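Local structure of alanine racemase (Enterococcus faecalis, 3E6E) at residues Ile18-Val22 and Ala226-Leu230; Val94-Ile98 and Ser123-Leu127; Ala173-Asp177 and Pro232-Leu237. The protein is an alanine racemase, a two-domain enzyme that joins an N-terminal TIM barrel to a C-terminal domain built mainly of beta strands. The protein carries 1 engineered substitution. One frame throughout, in Å; residues are numbered along the deposited sequence.

Three contacts in and beside the TIM barrel show how helices and loops distant in sequence meet. Contacts 1 and 3 share the long connection after the last barrel strand, 220-223: residues 226-230 and 232-237 adjoin in sequence, and the contact centres lie about 17 Å apart. Both lie near the ligand, one shell out from the residues that line its pocket. The side chain of Y228 in contact 1 is about 6 Å from a bound DCS, and that of P232 in contact 3 about 5 Å. Contact 2 is remote, its centre about 33 Å from that of contact 1 and about 39 Å from that of contact 3. Along the chain it is nested within the loop closed by contact 1.

Contact 1 of 3, residues Ile18-Val22 and Ala226-Leu230; sequences ITENV and AMYGL
With chi1 of -61°, I18 sets CG2 anti to its backbone N and CG1 beside that N, so both branches lie near the carbonyl of M227, whose own chi1 of 70° carries its CG over the ring of Y228. M227 O is approached by I18 CG2 at 3.3 Å, while I18 CA lies 3.2 Å from M227 O in a CA-H...O contact with an angle of 148° at the hydrogen. One helical turn on, V22 CG2 meets M227 CB at 3.7 Å, the two side chains lying alongside each other with a common direction. The helix is 15-28, which precedes the first strand of the TIM barrel, and its partner is a short 3-10 turn just after the eighth, 220-223. Parts of the barrel domain 204 residues apart thus come together in a fully buried interface. N21 points at the turn, its CB 3.7 Å from M227 CA. Within the turn, M227 CG sits 3.9 Å above the plane of the Y228 ring, displaced from the ring centre; I18 CD1 reaches Y228 CD1 at 4.2 Å. Y228 also stacks with H46 and with Y44 of the DCS pocket, and its OH is hydrogen-bonded to V38 O.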
ATOM      1  N   ILE A  18      19.985   2.145  10.625  1.00 19.40           N
ATOM      2  CA  ILE A  18      19.530   3.521  10.384  1.00 18.47           C
ATOM      3  C   ILE A  18      20.466   4.483  11.157  1.00 19.38           C
ATOM      4  O   ILE A  18      20.928   5.499  10.623  1.00 19.35           O
ATOM      5  CB  ILE A  18      18.054   3.712  10.850  1.00 16.97           C
ATOM      6  CG1 ILE A  18      17.135   2.781  10.067  1.00 12.40           C
ATOM      7  CG2 ILE A  18      17.594   5.146  10.630  1.00 13.24           C
ATOM      8  CD1 ILE A  18      15.710   2.900  10.477  1.00 10.68           C
ATOM      9  N   THR A  19      20.756   4.130  12.407  1.00 19.06           N
ATOM     10  CA  THR A  19      21.653   4.905  13.260  1.00 20.29           C
ATOM     11  C   THR A  19      23.007   5.069  12.563  1.00 22.77           C
ATOM     12  O   THR A  19      23.564   6.163  12.471  1.00 24.21           O
ATOM     13  CB  THR A  19      21.939   4.173  14.615  1.00 18.50           C
ATOM     14  OG1 THR A  19      20.730   4.001  15.363  1.00 16.52           O
ATOM     15  CG2 THR A  19      22.940   4.969  15.443  1.00 19.26           C
ATOM     16  N   GLU A  20      23.539   3.951  12.088  1.00 24.86           N
ATOM     17  CA  GLU A  20      24.837   3.929  11.433  1.00 26.03           C
ATOM     18  C   GLU A  20      24.849   4.717  10.134  1.00 25.39           C
ATOM     19  O   GLU A  20      25.840   5.368   9.807  1.00 26.16           O
ATOM     20  CB  GLU A  20      25.256   2.471  11.209  1.00 28.45           C
ATOM     21  CG  GLU A  20      26.459   2.268  10.310  1.00 31.93           C
ATOM     22  CD  GLU A  20      26.788   0.792  10.122  1.00 36.21           C
ATOM     23  OE1 GLU A  20      27.543   0.473   9.166  1.00 37.14           O
ATOM     24  OE2 GLU A  20      26.292  -0.042  10.933  1.00 34.16           O
ATOM     25  N   ASN A  21      23.754   4.664   9.386  1.00 24.81           N
ATOM     26  CA  ASN A  21      23.704   5.412   8.136  1.00 24.07           C
ATOM     27  C   ASN A  21      23.714   6.902   8.501  1.00 24.47           C
ATOM     28  O   ASN A  21      24.347   7.729   7.827  1.00 24.97           O
ATOM     29  CB  ASN A  21      22.434   5.062   7.349  1.00 21.27           C
ATOM     30  CG  ASN A  21      22.410   3.617   6.872  1.00 20.52           C
ATOM     31  OD1 ASN A  21      21.365   3.107   6.465  1.00 20.39           O
ATOM     32  ND2 ASN A  21      23.559   2.952   6.912  1.00 21.48           N
ATOM     33  N   VAL A  22      23.027   7.239   9.585  1.00 22.96           N
ATOM     34  CA  VAL A  22      22.967   8.626  10.013  1.00 23.90           C
ATOM     35  C   VAL A  22      24.287   9.142  10.582  1.00 24.27           C
ATOM     36  O   VAL A  22      24.670  10.279  10.314  1.00 23.63           O
ATOM     37  CB  VAL A  22      21.855   8.827  11.037  1.00 23.86           C
ATOM     38  CG1 VAL A  22      21.907  10.254  11.587  1.00 24.70           C
ATOM     39  CG2 VAL A  22      20.508   8.547  10.380  1.00 22.58           C
ATOM     40  N   ALA A 226      18.665   7.627   2.234  1.00 20.75           N
ATOM     41  CA  ALA A 226      19.957   7.081   2.569  1.00 20.27           C
ATOM     42  C   ALA A 226      20.017   6.614   4.017  1.00 20.80           C
ATOM     43  O   ALA A 226      20.757   5.687   4.333  1.00 19.99           O
ATOM     44  CB  ALA A 226      21.036   8.092   2.297  1.00 20.01           C
ATOM     45  N   MET A 227      19.243   7.223   4.910  1.00 22.25           N
ATOM     46  CA  MET A 227      19.323   6.778   6.300  1.00 24.27           C
ATOM     47  C   MET A 227      18.670   5.411   6.479  1.00 24.44           C
ATOM     48  O   MET A 227      18.675   4.841   7.571  1.00 24.10           O
ATOM     49  CB  MET A 227      18.732   7.820   7.271  1.00 23.30           C
ATOM     50  CG  MET A 227      17.246   8.032   7.250  1.00 23.06           C
ATOM     51  SD  MET A 227      16.830   9.394   8.420  1.00 25.97           S
ATOM     52  CE  MET A 227      15.005   9.274   8.448  1.00 21.55           C
ATOM     53  N   TYR A 228      18.129   4.887   5.382  1.00 24.74           N
ATOM     54  CA  TYR A 228      17.491   3.577   5.371  1.00 23.42           C
ATOM     55  C   TYR A 228      18.368   2.596   4.583  1.00 22.74           C
ATOM     56  O   TYR A 228      18.008   1.437   4.397  1.00 23.93           O
ATOM     57  CB  TYR A 228      16.107   3.677   4.739  1.00 23.15           C
ATOM     58  CG  TYR A 228      15.185   4.666   5.426  1.00 23.32           C
ATOM     59  CD1 TYR A 228      14.614   4.385   6.666  1.00 21.72           C
ATOM     60  CD2 TYR A 228      14.883   5.892   4.827  1.00 25.00           C
ATOM     61  CE1 TYR A 228      13.764   5.301   7.294  1.00 22.51           C
ATOM     62  CE2 TYR A 228      14.034   6.819   5.446  1.00 24.79           C
ATOM     63  CZ  TYR A 228      13.478   6.520   6.676  1.00 23.51           C
ATOM     64  OH  TYR A 228      12.633   7.439   7.270  1.00 21.82           O
ATOM     65  N   GLY A 229      19.519   3.083   4.128  1.00 21.94           N
ATOM     66  CA  GLY A 229      20.462   2.263   3.387  1.00 21.69           C
ATOM     67  C   GLY A 229      20.182   2.043   1.909  1.00 22.80           C
ATOM     68  O   GLY A 229      20.642   1.053   1.328  1.00 24.78           O
ATOM     69  N   LEU A 230      19.446   2.955   1.282  1.00 20.88           N
ATOM     70  CA  LEU A 230      19.124   2.783  -0.122  1.00 19.88           C
ATOM     71  C   LEU A 230      19.716   3.859  -1.003  1.00 20.38           C
ATOM     72  O   LEU A 230      19.521   5.053  -0.765  1.00 22.62           O
ATOM     73  CB  LEU A 230      17.610   2.736  -0.288  1.00 18.59           C
ATOM     74  CG  LEU A 230      16.966   1.682   0.618  1.00 17.20           C
ATOM     75  CD1 LEU A 230      15.466   1.774   0.536  1.00 15.74           C
ATOM     76  CD2 LEU A 230      17.461   0.299   0.218  1.00 16.15           C
TER

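Contact 2 of 3, residues Val94-Ile98 and Ser123-Leu127; sequences VPLLI and SNTPL
A helix on the outside of the TIM barrel, 94-99, meets here the loop that runs from helix 109-117 into strand 129-132, and the join is made by V94, L97 and I98 against L127, with I98 also against T125. The CD1 methyl of L127 lies against all three helix residues: it is 4.1 Å from L97 CD1 and also touches V94 CG1 and I98 CD1. The CB of L127 does not point at the helix, yet CG anti to the backbone N (chi1 179°) and the turn at chi2 (70°) bring CD1 to it. L97 and L127 cross at a slant, with L97 CB also 4.1 Å from L127 CD1. I98 carries its CD1 toward the loop backbone, where it approaches T125 O at 3.3 Å. Its CG2 branch faces the side chain of T125, although the model is too tight there to fix the detail. Beyond the contact, L127 packs on F161 and shares backbone hydrogen bonding with E160. The contact thus sets a helix of the outer layer on the loop entering strand 129-132, part of the packing of helices round the strand barrel in a (beta/alpha)8 fold.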
ATOM      1  N   VAL A  94      -3.612  26.079  12.204  1.00 30.35           N
ATOM      2  CA  VAL A  94      -2.538  26.914  12.741  1.00 28.83           C
ATOM      3  C   VAL A  94      -2.463  26.777  14.268  1.00 27.65           C
ATOM      4  O   VAL A  94      -1.369  26.686  14.839  1.00 26.75           O
ATOM      5  CB  VAL A  94      -2.744  28.398  12.376  1.00 28.10           C
ATOM      6  CG1 VAL A  94      -1.537  29.209  12.819  1.00 28.25           C
ATOM      7  CG2 VAL A  94      -2.944  28.537  10.890  1.00 26.94           C
ATOM      8  N   PRO A  95      -3.627  26.763  14.947  1.00 27.11           N
ATOM      9  CA  PRO A  95      -3.625  26.628  16.406  1.00 25.85           C
ATOM     10  C   PRO A  95      -2.994  25.323  16.879  1.00 25.63           C
ATOM     11  O   PRO A  95      -2.403  25.275  17.955  1.00 27.09           O
ATOM     12  CB  PRO A  95      -5.108  26.765  16.780  1.00 24.29           C
ATOM     13  CG  PRO A  95      -5.828  26.389  15.552  1.00 25.41           C
ATOM     14  CD  PRO A  95      -4.996  26.996  14.454  1.00 26.75           C
ATOM     15  N   LEU A  96      -3.103  24.260  16.090  1.00 25.11           N
ATOM     16  CA  LEU A  96      -2.476  23.009  16.497  1.00 24.28           C
ATOM     17  C   LEU A  96      -0.970  23.195  16.328  1.00 23.73           C
ATOM     18  O   LEU A  96      -0.178  22.732  17.153  1.00 24.51           O
ATOM     19  CB  LEU A  96      -2.964  21.831  15.646  1.00 25.05           C
ATOM     20  CG  LEU A  96      -4.449  21.449  15.699  1.00 25.31           C
ATOM     21  CD1 LEU A  96      -4.655  20.184  14.882  1.00 25.32           C
ATOM     22  CD2 LEU A  96      -4.912  21.225  17.129  1.00 24.72           C
ATOM     23  N   LEU A  97      -0.577  23.882  15.258  1.00 22.44           N
ATOM     24  CA  LEU A  97       0.831  24.161  15.002  1.00 21.21           C
ATOM     25  C   LEU A  97       1.453  24.765  16.265  1.00 21.66           C
ATOM     26  O   LEU A  97       2.538  24.359  16.705  1.00 20.85           O
ATOM     27  CB  LEU A  97       0.962  25.140  13.841  1.00 21.03           C
ATOM     28  CG  LEU A  97       0.413  24.614  12.517  1.00 22.48           C
ATOM     29  CD1 LEU A  97       0.441  25.692  11.452  1.00 22.28           C
ATOM     30  CD2 LEU A  97       1.245  23.431  12.083  1.00 22.83           C
ATOM     31  N   ILE A  98       0.746  25.738  16.841  1.00 21.37           N
ATOM     32  CA  ILE A  98       1.173  26.415  18.062  1.00 19.95           C
ATOM     33  C   ILE A  98       1.145  25.407  19.215  1.00 21.05           C
ATOM     34  O   ILE A  98       2.064  25.356  20.046  1.00 19.63           O
ATOM     35  CB  ILE A  98       0.215  27.616  18.390  1.00 19.40           C
ATOM     36  CG1 ILE A  98       0.272  28.666  17.266  1.00 19.42           C
ATOM     37  CG2 ILE A  98       0.562  28.239  19.736  1.00 16.99           C
ATOM     38  CD1 ILE A  98       1.643  29.278  17.020  1.00 17.15           C
ATOM     39  N   SER A 123       1.390  35.859  21.783  1.00 67.98           N
ATOM     40  CA  SER A 123       1.034  34.492  22.161  1.00 66.77           C
ATOM     41  C   SER A 123       2.198  33.777  22.845  1.00 65.19           C
ATOM     42  O   SER A 123       2.088  32.602  23.215  1.00 65.67           O
ATOM     43  CB  SER A 123       0.606  33.700  20.916  1.00 67.89           C
ATOM     44  OG  SER A 123       0.406  32.324  21.208  1.00 69.42           O
ATOM     45  N   ASN A 124       3.309  34.486  23.011  1.00 62.41           N
ATOM     46  CA  ASN A 124       4.515  33.900  23.583  1.00 58.79           C
ATOM     47  C   ASN A 124       4.888  32.583  22.911  1.00 55.47           C
ATOM     48  O   ASN A 124       5.879  31.949  23.274  1.00 55.00           O
ATOM     49  CB  ASN A 124       4.348  33.693  25.089  1.00 60.22           C
ATOM     50  CG  ASN A 124       4.838  34.877  25.899  1.00 61.10           C
ATOM     51  OD1 ASN A 124       4.302  35.980  25.793  1.00 61.42           O
ATOM     52  ND2 ASN A 124       5.863  34.654  26.714  1.00 61.20           N
ATOM     53  N   THR A 125       4.090  32.178  21.929  1.00 20.00           N
ATOM     54  CA  THR A 125       4.445  31.060  21.063  1.00 20.00           C
ATOM     55  C   THR A 125       4.426  31.473  19.594  1.00 20.00           C
ATOM     56  O   THR A 125       3.391  31.396  18.932  1.00 41.52           O
ATOM     57  CB  THR A 125       3.494  29.866  21.263  1.00 20.00           C
ATOM     58  OG1 THR A 125       2.162  30.246  20.896  1.00 20.00           O
ATOM     59  CG2 THR A 125       3.506  29.413  22.715  1.00 20.00           C
ATOM     60  N   PRO A 126       5.577  31.910  19.093  1.00 38.01           N
ATOM     61  CA  PRO A 126       5.696  32.336  17.692  1.00 35.83           C
ATOM     62  C   PRO A 126       5.518  31.178  16.733  1.00 34.01           C
ATOM     63  O   PRO A 126       5.827  30.037  17.069  1.00 35.91           O
ATOM     64  CB  PRO A 126       7.114  32.892  17.609  1.00 35.34           C
ATOM     65  CG  PRO A 126       7.408  33.314  19.007  1.00 36.93           C
ATOM     66  CD  PRO A 126       6.824  32.189  19.817  1.00 36.72           C
ATOM     67  N   LEU A 127       5.028  31.478  15.536  1.00 31.74           N
ATOM     68  CA  LEU A 127       4.826  30.457  14.527  1.00 29.17           C
ATOM     69  C   LEU A 127       6.149  30.233  13.809  1.00 28.82           C
ATOM     70  O   LEU A 127       6.564  31.060  12.993  1.00 28.96           O
ATOM     71  CB  LEU A 127       3.763  30.894  13.514  1.00 27.55           C
ATOM     72  CG  LEU A 127       3.476  29.897  12.376  1.00 25.46           C
ATOM     73  CD1 LEU A 127       2.769  28.677  12.938  1.00 24.25           C
ATOM     74  CD2 LEU A 127       2.620  30.545  11.301  1.00 24.87           C
TER

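Contact 3 of 3, residues Ala173-Asp177 and Pro232-Leu237; sequences ADEID and PSGNKL
The ammonium nitrogen of K236 is held by two carboxylates from neighbouring residues in a salt-bridge network: NZ makes salt bridges to both, donating to D174 OD2 at 3.0 Å and more weakly to E175 OE2, also at 3.0 Å. The D174 bond comes from above the carboxylate plane, 59° out of it. A bend at chi3 (-79°) turns the end of the lysine toward both acids, and E175, whose CB points away, folds back at chi2 (80°) to meet it. The pair of acids would be expected to favour the charged lysine, and the lysine to ease their mutual repulsion. Next to the salt bridges the side chains also touch, D174 CB lying 3.6 Å from S233 CB. A barrel loop from strand 165-167 toward helix 179-193 here meets the connection that runs from the eighth strand, 220-223, to strand 249-259. Within the second loop S233 O accepts a hydrogen bond from K236 N and S233 OG one from L237 N at 3.1 Å; the side-chain amide of N231 bonds S233 N and L237 O. On the apolar flank I176 CG1 packs obliquely against L237 CD2 at 3.9 Å. P232 rests on L211 and W212 of helix 207-212, while E175 packs on G268 of the second subunit.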
ATOM      1  N   ALA A 173      19.185  16.086  -8.299  1.00 17.85           N
ATOM      2  CA  ALA A 173      20.414  15.896  -7.529  1.00 19.28           C
ATOM      3  C   ALA A 173      21.013  14.505  -7.629  1.00 20.78           C
ATOM      4  O   ALA A 173      22.209  14.333  -7.415  1.00 20.95           O
ATOM      5  CB  ALA A 173      20.169  16.235  -6.071  1.00 20.85           C
ATOM      6  N   ASP A 174      20.194  13.508  -7.942  1.00 22.41           N
ATOM      7  CA  ASP A 174      20.710  12.146  -8.045  1.00 25.94           C
ATOM      8  C   ASP A 174      21.059  11.787  -9.480  1.00 27.25           C
ATOM      9  O   ASP A 174      21.325  10.628  -9.786  1.00 27.30           O
ATOM     10  CB  ASP A 174      19.689  11.145  -7.500  1.00 26.75           C
ATOM     11  CG  ASP A 174      18.453  11.042  -8.370  1.00 29.17           C
ATOM     12  OD1 ASP A 174      17.836  12.087  -8.680  1.00 31.91           O
ATOM     13  OD2 ASP A 174      18.091   9.915  -8.749  1.00 29.92           O
ATOM     14  N   GLU A 175      21.067  12.787 -10.357  1.00 28.96           N
ATOM     15  CA  GLU A 175      21.376  12.562 -11.767  1.00 29.77           C
ATOM     16  C   GLU A 175      22.856  12.808 -12.067  1.00 29.39           C
ATOM     17  O   GLU A 175      23.483  13.678 -11.467  1.00 30.72           O
ATOM     18  CB  GLU A 175      20.510  13.477 -12.630  1.00 32.11           C
ATOM     19  CG  GLU A 175      19.963  12.833 -13.902  1.00 34.55           C
ATOM     20  CD  GLU A 175      18.731  11.971 -13.649  1.00 34.35           C
ATOM     21  OE1 GLU A 175      17.795  12.443 -12.965  1.00 33.87           O
ATOM     22  OE2 GLU A 175      18.696  10.830 -14.148  1.00 35.30           O
ATOM     23  N   ILE A 176      23.414  12.034 -12.992  1.00 29.31           N
ATOM     24  CA  ILE A 176      24.819  12.164 -13.367  1.00 27.94           C
ATOM     25  C   ILE A 176      25.060  13.557 -13.928  1.00 28.61           C
ATOM     26  O   ILE A 176      26.023  14.227 -13.558  1.00 28.58           O
ATOM     27  CB  ILE A 176      25.203  11.140 -14.444  1.00 27.04           C
ATOM     28  CG1 ILE A 176      24.994   9.724 -13.908  1.00 27.20           C
ATOM     29  CG2 ILE A 176      26.635  11.362 -14.891  1.00 25.16           C
ATOM     30  CD1 ILE A 176      25.190   8.635 -14.951  1.00 27.10           C
ATOM     31  N   ASP A 177      24.184  13.978 -14.837  1.00 28.07           N
ATOM     32  CA  ASP A 177      24.281  15.302 -15.445  1.00 27.01           C
ATOM     33  C   ASP A 177      23.914  16.327 -14.368  1.00 25.83           C
ATOM     34  O   ASP A 177      22.805  16.309 -13.822  1.00 24.72           O
ATOM     35  CB  ASP A 177      23.321  15.398 -16.636  1.00 27.79           C
ATOM     36  CG  ASP A 177      23.550  16.641 -17.475  1.00 27.48           C
ATOM     37  OD1 ASP A 177      22.961  16.735 -18.576  1.00 27.62           O
ATOM     38  OD2 ASP A 177      24.314  17.518 -17.032  1.00 26.56           O
ATOM     39  N   PRO A 232      20.100   6.552  -3.072  1.00 17.70           N
ATOM     40  CA  PRO A 232      19.143   7.554  -3.537  1.00 17.27           C
ATOM     41  C   PRO A 232      19.080   7.786  -5.035  1.00 17.12           C
ATOM     42  O   PRO A 232      18.352   8.659  -5.483  1.00 17.88           O
ATOM     43  CB  PRO A 232      19.548   8.807  -2.761  1.00 17.46           C
ATOM     44  CG  PRO A 232      21.013   8.639  -2.596  1.00 18.83           C
ATOM     45  CD  PRO A 232      21.158   7.170  -2.249  1.00 17.77           C
ATOM     46  N   SER A 233      19.833   7.019  -5.817  1.00 17.49           N
ATOM     47  CA  SER A 233      19.783   7.188  -7.266  1.00 17.84           C
ATOM     48  C   SER A 233      19.545   5.860  -7.971  1.00 19.56           C
ATOM     49  O   SER A 233      19.789   5.731  -9.176  1.00 20.62           O
ATOM     50  CB  SER A 233      21.079   7.801  -7.788  1.00 16.80           C
ATOM     51  OG  SER A 233      22.080   6.822  -7.983  1.00 18.16           O
ATOM     52  N   GLY A 234      19.066   4.876  -7.220  1.00 19.83           N
ATOM     53  CA  GLY A 234      18.818   3.572  -7.795  1.00 21.19           C
ATOM     54  C   GLY A 234      20.127   2.836  -7.994  1.00 22.87           C
ATOM     55  O   GLY A 234      20.567   2.102  -7.106  1.00 23.05           O
ATOM     56  N   ASN A 235      20.745   3.031  -9.160  1.00 23.76           N
ATOM     57  CA  ASN A 235      22.022   2.398  -9.483  1.00 24.35           C
ATOM     58  C   ASN A 235      22.839   3.253 -10.464  1.00 23.32           C
ATOM     59  O   ASN A 235      23.768   2.764 -11.110  1.00 22.99           O
ATOM     60  CB  ASN A 235      21.773   0.996 -10.062  1.00 27.18           C
ATOM     61  CG  ASN A 235      22.557  -0.099  -9.322  1.00 30.16           C
ATOM     62  OD1 ASN A 235      22.345  -1.298  -9.542  1.00 30.05           O
ATOM     63  ND2 ASN A 235      23.471   0.317  -8.448  1.00 30.02           N
ATOM     64  N   LYS A 236      22.494   4.535 -10.557  1.00 21.35           N
ATOM     65  CA  LYS A 236      23.193   5.452 -11.453  1.00 20.17           C
ATOM     66  C   LYS A 236      24.539   5.930 -10.902  1.00 18.84           C
ATOM     67  O   LYS A 236      25.492   6.133 -11.657  1.00 18.91           O
ATOM     68  CB  LYS A 236      22.314   6.669 -11.729  1.00 21.28           C
ATOM     69  CG  LYS A 236      21.000   6.352 -12.412  1.00 21.17           C
ATOM     70  CD  LYS A 236      20.189   7.621 -12.645  1.00 20.61           C
ATOM     71  CE  LYS A 236      19.480   8.063 -11.386  1.00 22.62           C
ATOM     72  NZ  LYS A 236      18.578   9.216 -11.640  1.00 24.38           N
ATOM     73  N   LEU A 237      24.609   6.121  -9.590  1.00 17.49           N
ATOM     74  CA  LEU A 237      25.833   6.593  -8.949  1.00 16.92           C
ATOM     75  C   LEU A 237      26.175   5.823  -7.675  1.00 17.15           C
ATOM     76  O   LEU A 237      25.298   5.343  -6.956  1.00 16.85           O
ATOM     77  CB  LEU A 237      25.700   8.072  -8.589  1.00 16.76           C
ATOM     78  CG  LEU A 237      25.589   9.103  -9.702  1.00 17.95           C
ATOM     79  CD1 LEU A 237      25.391  10.489  -9.104  1.00 18.23           C
ATOM     80  CD2 LEU A 237      26.845   9.063 -10.529  1.00 19.89           C
TER